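PDB 3LJY: putative adhesin from Parabacteroides distasonis, which is of uncertain function but, as a predicted adhesin with an autotransporter-type head domain, may take part in cell attachment. Local coordinates for residues V30-Y35 with N99-S104; E36-P41 with K83-W88. One frame throughout, in Å; residues are numbered along the deposited sequence.

Contact 1. Residues V30-Y35 with N99-S104; sequences VIDFNY and NFMVNS
Y35, M101 and F33 bury the most surface where strand 32-35 runs parallel beside strand 99-102, two strands stacked on one wall of a parallel beta-helix-like solenoid, consistent with the pectate-lyase-like clan of right-handed beta-helices. The backbone ladder starts at N99 N to I31 O (3.0 Å) and continues through F33 N to N99 O, M101 N to F33 O, Y35 N to M101 O and N103 N to Y35 O. On the interior face, F33 and F100 lie side by side. Both have CG anti to the backbone N (F33 chi1 -166°), which sends the rings the same way; CD1 of F33 comes to the edge of the F100 ring, 3.6 Å from F100 CE1, with the planes turned 45° apart. One step on, Y35 CD2 rests 3.9 Å from V102 CG2. I25 of strand 24-27 packs against the side chains of F33 and Y35, and the phenol OH of Y35 hydrogen-bonds to S86 OG. The other face carries D32, N34, N99 and M101. Selenomethionine M101 runs alongside N34 and bends at chi3 (-72°), which brings its methyl CE over toward the amide, 3.4 Å from N34 OD1. That oxygen also takes a hydrogen bond from the side chain of N103: ND2 of N103 lies 2.8 Å from N34 OD1, tilted 25° from the acceptor's carbonyl plane.

Contact 2. Residues E36-P41 with K83-W88; sequences EQSDDP and KTNSKW
Q37 and S38 meet S86 and K87 where two parallel strands of the solenoid wall, 32-37 and 80-86, run out into turns. The ladder is E36 N to T84 O, a long S86 N to E36 O bond of 3.3 Å, and S38 N to S86 O, the last backbone bond between the two segments, whose donor stands 40° above the carbonyl plane. Beyond it the Q37 side chain adds a bond of its own. With CG anti to the backbone N (chi1 -178°) and the chain extended beyond it, NE2 reaches K87 O at 2.7 Å, and the acceptor lies in the Q37 amide plane. The same NE2 passes 3.5 Å from W88 CE3, the amide inclined to the indole, while OE1 accepts from T107 N. N85 ND2 makes two weak bonds, to S38 OG (2.6 Å) and to D40 O (3.0 Å); S38 OG also receives a weak bond from D40 N. On the other side of the amide, N85 OD1 accepts from T43 N, so N85 links the loop after strand 32-37 to the start of strand 43-49. CB of N85 lies 3.2 Å from E36 O.

Strand 32-37 is common to both contacts, with 99-102 on one edge and 80-86 on the other: contact 1 takes its first four residues against the former, contact 2 its last two against the latter. The centres are 13 Å apart. In sequence, contact 2 lies nested within the loop closed by contact 1, in the order 30-35, 36-41, 83-88, 99-104. The two contacts also touch directly, among other places through S104 OG and Q37 N, a probable hydrogen bond. Together they tie the strands near the N-terminal end of the solenoid to the regular parallel stack that continues from strand 99-102 to 120-123 and onward.

Contact 1. Residues V30-Y35 with N99-S104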
ATOM      1  N   VAL A  30      11.829  -6.249  -8.551  1.00 52.76           N
ATOM      2  CA  VAL A  30      11.928  -4.834  -8.965  1.00 51.84           C
ATOM      3  C   VAL A  30      11.068  -4.590 -10.222  1.00 51.94           C
ATOM      4  O   VAL A  30      11.570  -4.564 -11.340  1.00 53.85           O
ATOM      5  CB  VAL A  30      13.426  -4.372  -9.219  1.00 52.43           C
ATOM      6  CG1 VAL A  30      13.539  -2.861  -9.129  1.00 46.59           C
ATOM      7  CG2 VAL A  30      14.397  -5.021  -8.217  1.00 47.04           C
ATOM      8  N   ILE A  31       9.769  -4.419 -10.002  1.00 51.63           N
ATOM      9  CA  ILE A  31       8.767  -4.363 -11.038  1.00 50.87           C
ATOM     10  C   ILE A  31       7.963  -3.093 -10.844  1.00 50.02           C
ATOM     11  O   ILE A  31       7.583  -2.826  -9.737  1.00 48.49           O
ATOM     12  CB  ILE A  31       7.831  -5.610 -10.925  1.00 51.62           C
ATOM     13  CG1 ILE A  31       8.635  -6.881 -11.254  1.00 52.73           C
ATOM     14  CG2 ILE A  31       6.567  -5.509 -11.853  1.00 47.72           C
ATOM     15  CD1 ILE A  31       7.864  -8.202 -11.019  1.00 51.99           C
ATOM     16  N   ASP A  32       7.734  -2.311 -11.907  1.00 48.34           N
ATOM     17  CA  ASP A  32       6.752  -1.201 -11.877  1.00 48.99           C
ATOM     18  C   ASP A  32       5.374  -1.742 -12.298  1.00 47.22           C
ATOM     19  O   ASP A  32       5.158  -2.042 -13.445  1.00 46.69           O
ATOM     20  CB  ASP A  32       7.169  -0.033 -12.783  1.00 49.80           C
ATOM     21  CG  ASP A  32       8.356   0.791 -12.238  1.00 53.02           C
ATOM     22  OD1 ASP A  32       8.714   0.765 -11.030  1.00 59.81           O
ATOM     23  OD2 ASP A  32       8.950   1.515 -13.060  1.00 62.88           O
ATOM     24  N   PHE A  33       4.456  -1.860 -11.352  1.00 46.85           N
ATOM     25  CA  PHE A  33       3.204  -2.639 -11.524  1.00 45.80           C
ATOM     26  C   PHE A  33       1.999  -1.710 -11.477  1.00 44.97           C
ATOM     27  O   PHE A  33       1.633  -1.181 -10.434  1.00 44.82           O
ATOM     28  CB  PHE A  33       3.120  -3.701 -10.422  1.00 47.41           C
ATOM     29  CG  PHE A  33       2.083  -4.769 -10.642  1.00 45.87           C
ATOM     30  CD1 PHE A  33       0.736  -4.480 -10.597  1.00 47.29           C
ATOM     31  CD2 PHE A  33       2.467  -6.091 -10.779  1.00 48.12           C
ATOM     32  CE1 PHE A  33      -0.195  -5.465 -10.779  1.00 46.90           C
ATOM     33  CE2 PHE A  33       1.542  -7.079 -10.937  1.00 47.38           C
ATOM     34  CZ  PHE A  33       0.209  -6.769 -10.943  1.00 47.70           C
ATOM     35  N   ASN A  34       1.417  -1.487 -12.645  1.00 44.23           N
ATOM     36  CA  ASN A  34       0.341  -0.530 -12.816  1.00 44.48           C
ATOM     37  C   ASN A  34      -1.013  -1.243 -12.877  1.00 43.85           C
ATOM     38  O   ASN A  34      -1.213  -2.147 -13.683  1.00 43.23           O
ATOM     39  CB  ASN A  34       0.623   0.309 -14.089  1.00 44.32           C
ATOM     40  CG  ASN A  34       1.785   1.281 -13.892  1.00 42.87           C
ATOM     41  OD1 ASN A  34       1.632   2.262 -13.191  1.00 45.47           O
ATOM     42  ND2 ASN A  34       2.944   1.007 -14.501  1.00 42.32           N
ATOM     43  N   TYR A  35      -1.929  -0.841 -12.010  1.00 43.64           N
ATOM     44  CA  TYR A  35      -3.232  -1.494 -11.917  1.00 43.78           C
ATOM     45  C   TYR A  35      -4.366  -0.450 -12.111  1.00 44.18           C
ATOM     46  O   TYR A  35      -4.280   0.688 -11.654  1.00 43.48           O
ATOM     47  CB  TYR A  35      -3.375  -2.282 -10.590  1.00 41.80           C
ATOM     48  CG  TYR A  35      -4.802  -2.754 -10.350  1.00 43.29           C
ATOM     49  CD1 TYR A  35      -5.265  -3.946 -10.882  1.00 40.51           C
ATOM     50  CD2 TYR A  35      -5.706  -1.962  -9.637  1.00 43.90           C
ATOM     51  CE1 TYR A  35      -6.559  -4.339 -10.708  1.00 39.26           C
ATOM     52  CE2 TYR A  35      -7.014  -2.347  -9.472  1.00 44.26           C
ATOM     53  CZ  TYR A  35      -7.434  -3.535 -10.009  1.00 43.39           C
ATOM     54  OH  TYR A  35      -8.746  -3.890  -9.838  1.00 42.46           O
ATOM     55  N   ASN A  99       7.128  -1.558  -7.070  1.00 46.34           N
ATOM     56  CA  ASN A  99       6.440  -0.269  -7.027  1.00 46.23           C
ATOM     57  C   ASN A  99       5.026  -0.515  -7.544  1.00 45.49           C
ATOM     58  O   ASN A  99       4.809  -0.676  -8.774  1.00 47.64           O
ATOM     59  CB  ASN A  99       7.195   0.756  -7.870  1.00 45.65           C
ATOM     60  CG  ASN A  99       6.607   2.135  -7.792  1.00 45.79           C
ATOM     61  OD1 ASN A  99       5.775   2.438  -6.949  1.00 47.73           O
ATOM     62  ND2 ASN A  99       7.043   2.996  -8.687  1.00 46.26           N
ATOM     63  N   PHE A 100       4.084  -0.611  -6.603  1.00 44.35           N
ATOM     64  CA  PHE A 100       2.719  -0.966  -6.919  1.00 44.82           C
ATOM     65  C   PHE A 100       1.861   0.301  -7.024  1.00 43.61           C
ATOM     66  O   PHE A 100       1.752   1.055  -6.087  1.00 44.03           O
ATOM     67  CB  PHE A 100       2.169  -1.935  -5.871  1.00 46.30           C
ATOM     68  CG  PHE A 100       0.746  -2.380  -6.144  1.00 46.80           C
ATOM     69  CD1 PHE A 100       0.461  -3.238  -7.187  1.00 47.75           C
ATOM     70  CD2 PHE A 100      -0.288  -1.940  -5.368  1.00 45.87           C
ATOM     71  CE1 PHE A 100      -0.836  -3.643  -7.454  1.00 47.03           C
ATOM     72  CE2 PHE A 100      -1.592  -2.342  -5.625  1.00 50.39           C
ATOM     73  CZ  PHE A 100      -1.867  -3.190  -6.677  1.00 50.08           C
HETATM   74  N   MSE A 101       1.301   0.561  -8.200  1.00 46.10           N
HETATM   75  CA  MSE A 101       0.557   1.808  -8.449  1.00 44.81           C
HETATM   76  C   MSE A 101      -0.830   1.494  -8.908  1.00 43.43           C
HETATM   77  O   MSE A 101      -0.981   0.767  -9.861  1.00 42.13           O
HETATM   78  CB  MSE A 101       1.274   2.646  -9.505  1.00 43.94           C
HETATM   79  CG  MSE A 101       2.611   3.113  -9.004  1.00 45.83           C
HETATM   80 SE   MSE A 101       3.879   3.722 -10.287  0.75 45.44          SE
HETATM   81  CE  MSE A 101       4.340   2.027 -11.082  1.00 34.51           C
ATOM     82  N   VAL A 102      -1.829   2.012  -8.192  1.00 44.87           N
ATOM     83  CA  VAL A 102      -3.234   1.982  -8.639  1.00 43.88           C
ATOM     84  C   VAL A 102      -3.508   3.332  -9.252  1.00 44.64           C
ATOM     85  O   VAL A 102      -3.436   4.327  -8.572  1.00 44.92           O
ATOM     86  CB  VAL A 102      -4.224   1.646  -7.510  1.00 42.94           C
ATOM     87  CG1 VAL A 102      -5.720   1.805  -7.983  1.00 39.66           C
ATOM     88  CG2 VAL A 102      -3.950   0.222  -6.984  1.00 41.12           C
ATOM     89  N   ASN A 103      -3.785   3.334 -10.557  1.00 45.76           N
ATOM     90  CA  ASN A 103      -3.842   4.546 -11.356  1.00 46.67           C
ATOM     91  C   ASN A 103      -5.251   4.988 -11.690  1.00 47.18           C
ATOM     92  O   ASN A 103      -5.396   5.944 -12.429  1.00 47.25           O
ATOM     93  CB  ASN A 103      -3.066   4.357 -12.675  1.00 46.64           C
ATOM     94  CG  ASN A 103      -1.612   4.095 -12.449  1.00 44.87           C
ATOM     95  OD1 ASN A 103      -0.991   4.767 -11.626  1.00 45.06           O
ATOM     96  ND2 ASN A 103      -1.061   3.103 -13.130  1.00 39.24           N
ATOM     97  N   SER A 104      -6.263   4.279 -11.174  1.00 47.11           N
ATOM     98  CA  SER A 104      -7.656   4.639 -11.364  1.00 45.98           C
ATOM     99  C   SER A 104      -8.263   4.870  -9.992  1.00 45.68           C
ATOM    100  O   SER A 104      -7.678   4.494  -9.000  1.00 45.14           O
ATOM    101  CB  SER A 104      -8.401   3.483 -11.988  1.00 46.42           C
ATOM    102  OG  SER A 104      -8.408   2.410 -11.063  1.00 43.29           O
TER

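Contact 2. Residues E36-P41 with K83-W88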
ATOM      1  N   GLU A  36      -5.416  -0.851 -12.811  1.00 45.71           N
ATOM      2  CA  GLU A  36      -6.638  -0.067 -12.857  1.00 47.15           C
ATOM      3  C   GLU A  36      -7.864  -0.931 -12.654  1.00 46.45           C
ATOM      4  O   GLU A  36      -7.924  -2.060 -13.111  1.00 44.69           O
ATOM      5  CB  GLU A  36      -6.765   0.675 -14.169  1.00 47.17           C
ATOM      6  CG  GLU A  36      -5.796   1.843 -14.234  1.00 53.18           C
ATOM      7  CD  GLU A  36      -5.815   2.588 -15.557  1.00 53.94           C
ATOM      8  OE1 GLU A  36      -6.854   2.583 -16.246  1.00 58.50           O
ATOM      9  OE2 GLU A  36      -4.765   3.188 -15.876  1.00 57.40           O
ATOM     10  N   GLN A  37      -8.865  -0.367 -11.989  1.00 47.79           N
ATOM     11  CA  GLN A  37     -10.136  -1.047 -11.827  1.00 48.00           C
ATOM     12  C   GLN A  37     -11.026  -0.713 -13.006  1.00 48.16           C
ATOM     13  O   GLN A  37     -11.345   0.452 -13.252  1.00 48.63           O
ATOM     14  CB  GLN A  37     -10.784  -0.683 -10.480  1.00 47.19           C
ATOM     15  CG  GLN A  37     -12.092  -1.406 -10.229  1.00 46.68           C
ATOM     16  CD  GLN A  37     -12.772  -0.998  -8.953  1.00 48.22           C
ATOM     17  OE1 GLN A  37     -12.581   0.117  -8.462  1.00 48.61           O
ATOM     18  NE2 GLN A  37     -13.586  -1.909  -8.399  1.00 45.25           N
ATOM     19  N   SER A  38     -11.426  -1.741 -13.745  1.00 50.29           N
ATOM     20  CA  SER A  38     -12.298  -1.555 -14.899  1.00 51.33           C
ATOM     21  C   SER A  38     -13.092  -2.829 -15.238  1.00 53.36           C
ATOM     22  O   SER A  38     -12.659  -3.952 -14.944  1.00 53.99           O
ATOM     23  CB  SER A  38     -11.455  -1.106 -16.103  1.00 52.16           C
ATOM     24  OG  SER A  38     -10.858  -2.200 -16.794  1.00 54.65           O
ATOM     25  N   ASP A  39     -14.245  -2.633 -15.885  1.00 56.18           N
ATOM     26  CA  ASP A  39     -15.052  -3.728 -16.413  1.00 57.14           C
ATOM     27  C   ASP A  39     -14.565  -4.265 -17.757  1.00 55.94           C
ATOM     28  O   ASP A  39     -15.097  -5.261 -18.236  1.00 56.23           O
ATOM     29  CB  ASP A  39     -16.520  -3.307 -16.513  1.00 58.47           C
ATOM     30  CG  ASP A  39     -17.192  -3.205 -15.143  1.00 63.72           C
ATOM     31  OD1 ASP A  39     -17.021  -4.113 -14.285  1.00 67.85           O
ATOM     32  OD2 ASP A  39     -17.890  -2.197 -14.910  1.00 71.15           O
ATOM     33  N   ASP A  40     -13.556  -3.638 -18.362  1.00 55.40           N
ATOM     34  CA  ASP A  40     -13.023  -4.152 -19.632  1.00 54.82           C
ATOM     35  C   ASP A  40     -12.404  -5.516 -19.368  1.00 53.93           C
ATOM     36  O   ASP A  40     -11.923  -5.766 -18.278  1.00 55.40           O
ATOM     37  CB  ASP A  40     -11.984  -3.209 -20.263  1.00 55.29           C
ATOM     38  CG  ASP A  40     -12.504  -1.788 -20.443  1.00 56.73           C
ATOM     39  OD1 ASP A  40     -13.647  -1.638 -20.891  1.00 63.49           O
ATOM     40  OD2 ASP A  40     -11.795  -0.807 -20.140  1.00 60.91           O
ATOM     41  N   PRO A  41     -12.417  -6.403 -20.361  1.00 53.09           N
ATOM     42  CA  PRO A  41     -11.781  -7.694 -20.171  1.00 52.47           C
ATOM     43  C   PRO A  41     -10.333  -7.541 -19.698  1.00 52.21           C
ATOM     44  O   PRO A  41      -9.580  -6.729 -20.242  1.00 53.35           O
ATOM     45  CB  PRO A  41     -11.836  -8.323 -21.567  1.00 52.52           C
ATOM     46  CG  PRO A  41     -12.977  -7.660 -22.227  1.00 52.49           C
ATOM     47  CD  PRO A  41     -13.008  -6.267 -21.704  1.00 52.70           C
ATOM     48  N   LYS A  83       1.207  -3.599 -16.765  1.00 44.27           N
ATOM     49  CA  LYS A  83      -0.028  -2.814 -16.872  1.00 44.88           C
ATOM     50  C   LYS A  83      -1.208  -3.781 -17.025  1.00 45.27           C
ATOM     51  O   LYS A  83      -1.275  -4.527 -18.007  1.00 44.63           O
ATOM     52  CB  LYS A  83       0.041  -1.889 -18.076  1.00 45.32           C
ATOM     53  CG  LYS A  83      -1.071  -0.883 -18.147  1.00 45.38           C
ATOM     54  CD  LYS A  83      -1.134  -0.304 -19.521  1.00 50.66           C
ATOM     55  CE  LYS A  83      -2.075   0.856 -19.609  1.00 49.94           C
ATOM     56  NZ  LYS A  83      -3.361   0.361 -19.260  1.00 49.58           N
ATOM     57  N   THR A  84      -2.116  -3.770 -16.050  1.00 45.39           N
ATOM     58  CA  THR A  84      -3.193  -4.756 -15.963  1.00 45.66           C
ATOM     59  C   THR A  84      -4.437  -4.160 -15.305  1.00 46.02           C
ATOM     60  O   THR A  84      -4.367  -3.111 -14.697  1.00 46.48           O
ATOM     61  CB  THR A  84      -2.741  -6.047 -15.218  1.00 46.66           C
ATOM     62  OG1 THR A  84      -3.810  -7.006 -15.176  1.00 44.65           O
ATOM     63  CG2 THR A  84      -2.259  -5.748 -13.796  1.00 43.77           C
ATOM     64  N   ASN A  85      -5.572  -4.825 -15.481  1.00 47.25           N
ATOM     65  CA  ASN A  85      -6.852  -4.376 -14.934  1.00 47.58           C
ATOM     66  C   ASN A  85      -7.767  -5.522 -14.504  1.00 45.81           C
ATOM     67  O   ASN A  85      -7.633  -6.647 -14.989  1.00 45.31           O
ATOM     68  CB  ASN A  85      -7.586  -3.495 -15.965  1.00 47.42           C
ATOM     69  CG  ASN A  85      -8.104  -4.290 -17.160  1.00 49.54           C
ATOM     70  OD1 ASN A  85      -7.327  -4.822 -17.965  1.00 51.00           O
ATOM     71  ND2 ASN A  85      -9.425  -4.352 -17.293  1.00 50.88           N
ATOM     72  N   SER A  86      -8.696  -5.219 -13.598  1.00 44.29           N
ATOM     73  CA  SER A  86      -9.718  -6.183 -13.173  1.00 44.42           C
ATOM     74  C   SER A  86     -10.909  -5.450 -12.573  1.00 45.93           C
ATOM     75  O   SER A  86     -10.852  -4.235 -12.379  1.00 46.74           O
ATOM     76  CB  SER A  86      -9.175  -7.206 -12.180  1.00 42.94           C
ATOM     77  OG  SER A  86      -8.999  -6.630 -10.900  1.00 41.41           O
ATOM     78  N   LYS A  87     -11.995  -6.176 -12.299  1.00 47.02           N
ATOM     79  CA  LYS A  87     -13.221  -5.534 -11.846  1.00 47.09           C
ATOM     80  C   LYS A  87     -13.090  -5.099 -10.409  1.00 45.75           C
ATOM     81  O   LYS A  87     -13.702  -4.119  -9.996  1.00 46.67           O
ATOM     82  CB  LYS A  87     -14.421  -6.463 -11.978  1.00 48.88           C
ATOM     83  CG  LYS A  87     -14.581  -7.178 -13.329  1.00 50.04           C
ATOM     84  CD  LYS A  87     -15.928  -7.879 -13.422  1.00 52.65           C
ATOM     85  CE  LYS A  87     -15.968  -9.015 -14.464  1.00 55.69           C
ATOM     86  NZ  LYS A  87     -16.112 -10.383 -13.830  1.00 57.89           N
ATOM     87  N   TRP A  88     -12.273  -5.826  -9.640  1.00 46.90           N
ATOM     88  CA  TRP A  88     -12.148  -5.609  -8.210  1.00 45.35           C
ATOM     89  C   TRP A  88     -10.725  -5.814  -7.716  1.00 45.52           C
ATOM     90  O   TRP A  88     -10.013  -6.624  -8.269  1.00 49.16           O
ATOM     91  CB  TRP A  88     -13.066  -6.595  -7.456  1.00 46.22           C
ATOM     92  CG  TRP A  88     -14.523  -6.616  -7.897  1.00 44.61           C
ATOM     93  CD1 TRP A  88     -15.128  -7.580  -8.639  1.00 45.84           C
ATOM     94  CD2 TRP A  88     -15.526  -5.643  -7.608  1.00 43.28           C
ATOM     95  NE1 TRP A  88     -16.438  -7.267  -8.838  1.00 48.17           N
ATOM     96  CE2 TRP A  88     -16.715  -6.080  -8.216  1.00 45.76           C
ATOM     97  CE3 TRP A  88     -15.538  -4.438  -6.891  1.00 47.27           C
ATOM     98  CZ2 TRP A  88     -17.918  -5.364  -8.127  1.00 45.38           C
ATOM     99  CZ3 TRP A  88     -16.736  -3.717  -6.802  1.00 46.93           C
ATOM    100  CH2 TRP A  88     -17.910  -4.187  -7.418  1.00 45.83           C
TER